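Local structure of Xaa-Pro dipeptidase (Mycobacterium tuberculosis, 5E2C) at residues Val120-Ser123 and Gly124-Glu127. The protein probably acts, as a whole protein, as a metal-dependent aminopeptidase of the prolidase family; this chain is its N-terminal domain. Residues are numbered along the deposited sequence; the frame is centred on the assembly and turned at random.
Sequences VRAS and GTVE
The carbonyl oxygen Ala122 O is gripped twice by Thr125, once by the side chain and once by the backbone. The hydroxyl gives the shorter bond, with Thr125 OG1 2.8 Å from Ala122 O. The hydrogen bond from the backbone N-H is longer, with Thr125 N 3.3 Å from Ala122 O and an N-H...O angle of 154°. Both donors approach from the same face of the carbonyl plane, tilted out of it. This backbone hydrogen bond closes a type II beta turn from Ala122 to Thr125. The hydroxyl can share the acceptor because Thr125 OG1 lies beside its own backbone N (chi1 -54°). This rotation also brings Thr125 OG1 alongside the methyl group of Ala122, 3.7 Å from Ala122 CB. Gly124 fills the third position of the turn with a positive phi of 110°, a conformation that glycine adopts readily and that is usual at this position of a type II turn. Ser123, at the second position, turns its hydroxyl to His98, where Ser123 OG is hydrogen-bonded to ND1. The turn directly follows strand 118-121, outermost in the sheet of this chain, whose pairing with strand 92-95 continues as a backbone bond between Ala122 and Phe95. Ala122 and Thr125 are buried against Met20 of strand 19-22, and Thr125 also packs on Leu8 and Gln11 of helix 3-14.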
ATOM      1  N   VAL A 120      -7.797  -2.000 -12.191  1.00 11.22           N
ATOM      2  CA  VAL A 120      -8.923  -1.242 -11.669  1.00 10.80           C
ATOM      3  C   VAL A 120      -9.087  -1.451 -10.168  1.00 11.21           C
ATOM      4  O   VAL A 120      -9.160  -2.588  -9.695  1.00 10.75           O
ATOM      5  CB  VAL A 120     -10.214  -1.664 -12.379  1.00 11.13           C
ATOM      6  CG1 VAL A 120     -11.425  -0.908 -11.824  1.00 11.84           C
ATOM      7  CG2 VAL A 120     -10.078  -1.459 -13.889  1.00 12.11           C
ATOM      8  N   ARG A 121      -9.154  -0.357  -9.417  1.00 12.63           N
ATOM      9  CA  ARG A 121      -9.401  -0.453  -7.980  1.00 11.86           C
ATOM     10  C   ARG A 121     -10.698  -1.230  -7.707  1.00 11.61           C
ATOM     11  O   ARG A 121     -11.775  -0.916  -8.257  1.00 12.20           O
ATOM     12  CB  ARG A 121      -9.467   0.933  -7.343  1.00 14.00           C
ATOM     13  CG  ARG A 121      -8.173   1.734  -7.424  1.00 14.06           C
ATOM     14  CD  ARG A 121      -8.479   3.213  -7.203  1.00 16.29           C
ATOM     15  NE  ARG A 121      -7.269   4.013  -7.106  1.00 17.63           N
ATOM     16  CZ  ARG A 121      -6.479   4.341  -8.127  1.00 22.01           C
ATOM     17  NH1 ARG A 121      -6.763   3.956  -9.373  1.00 23.64           N
ATOM     18  NH2 ARG A 121      -5.390   5.073  -7.898  1.00 23.06           N
ATOM     19  N   ALA A 122     -10.596  -2.248  -6.856  1.00 10.25           N
ATOM     20  CA  ALA A 122     -11.712  -3.137  -6.567  1.00 11.36           C
ATOM     21  C   ALA A 122     -11.791  -3.577  -5.101  1.00 11.92           C
ATOM     22  O   ALA A 122     -12.370  -4.629  -4.802  1.00 13.30           O
ATOM     23  CB  ALA A 122     -11.645  -4.365  -7.468  1.00 12.18           C
ATOM     24  N   SER A 123     -11.257  -2.783  -4.180  1.00 10.99           N
ATOM     25  CA  SER A 123     -11.362  -3.157  -2.765  1.00 11.22           C
ATOM     26  C   SER A 123     -12.820  -3.156  -2.337  1.00 11.70           C
ATOM     27  O   SER A 123     -13.568  -2.222  -2.644  1.00 13.09           O
ATOM     28  CB  SER A 123     -10.539  -2.244  -1.886  1.00 12.12           C
ATOM     29  OG  SER A 123      -9.171  -2.546  -2.041  1.00 12.32           O
ATOM     30  N   GLY A 124     -13.221  -4.215  -1.641  1.00 12.05           N
ATOM     31  CA  GLY A 124     -14.591  -4.370  -1.179  1.00 11.83           C
ATOM     32  C   GLY A 124     -15.342  -5.467  -1.899  1.00 12.72           C
ATOM     33  O   GLY A 124     -16.409  -5.885  -1.455  1.00 13.48           O
ATOM     34  N   THR A 125     -14.797  -5.939  -3.013  1.00 12.62           N
ATOM     35  CA  THR A 125     -15.500  -6.909  -3.825  1.00 12.63           C
ATOM     36  C   THR A 125     -15.659  -8.226  -3.059  1.00 13.27           C
ATOM     37  O   THR A 125     -16.755  -8.797  -3.015  1.00 13.13           O
ATOM     38  CB  THR A 125     -14.799  -7.129  -5.175  1.00 14.57           C
ATOM     39  OG1 THR A 125     -14.634  -5.869  -5.832  1.00 14.01           O
ATOM     40  CG2 THR A 125     -15.632  -8.013  -6.068  1.00 16.10           C
ATOM     41  N   VAL A 126     -14.593  -8.684  -2.415  1.00 11.07           N
ATOM     42  CA  VAL A 126     -14.691  -9.939  -1.670  1.00 12.31           C
ATOM     43  C   VAL A 126     -15.542  -9.757  -0.409  1.00 12.88           C
ATOM     44  O   VAL A 126     -16.346 -10.617  -0.074  1.00 12.50           O
ATOM     45  CB  VAL A 126     -13.314 -10.479  -1.280  1.00 12.34           C
ATOM     46  CG1 VAL A 126     -13.474 -11.820  -0.577  1.00 12.81           C
ATOM     47  CG2 VAL A 126     -12.407 -10.573  -2.503  1.00 11.94           C
ATOM     48  N   GLU A 127     -15.359  -8.626   0.270  1.00 13.33           N
ATOM     49  CA  GLU A 127     -16.116  -8.290   1.474  1.00 14.39           C
ATOM     50  C   GLU A 127     -17.612  -8.317   1.197  1.00 15.52           C
ATOM     51  O   GLU A 127     -18.394  -8.718   2.065  1.00 15.51           O
ATOM     52  CB  GLU A 127     -15.709  -6.902   1.997  1.00 15.50           C
ATOM     53  CG  GLU A 127     -14.330  -6.844   2.652  1.00 16.45           C
ATOM     54  CD  GLU A 127     -13.148  -6.849   1.671  1.00 15.94           C
ATOM     55  OE1 GLU A 127     -13.357  -6.804   0.438  1.00 16.77           O
ATOM     56  OE2 GLU A 127     -11.998  -6.862   2.141  1.00 17.36           O
TER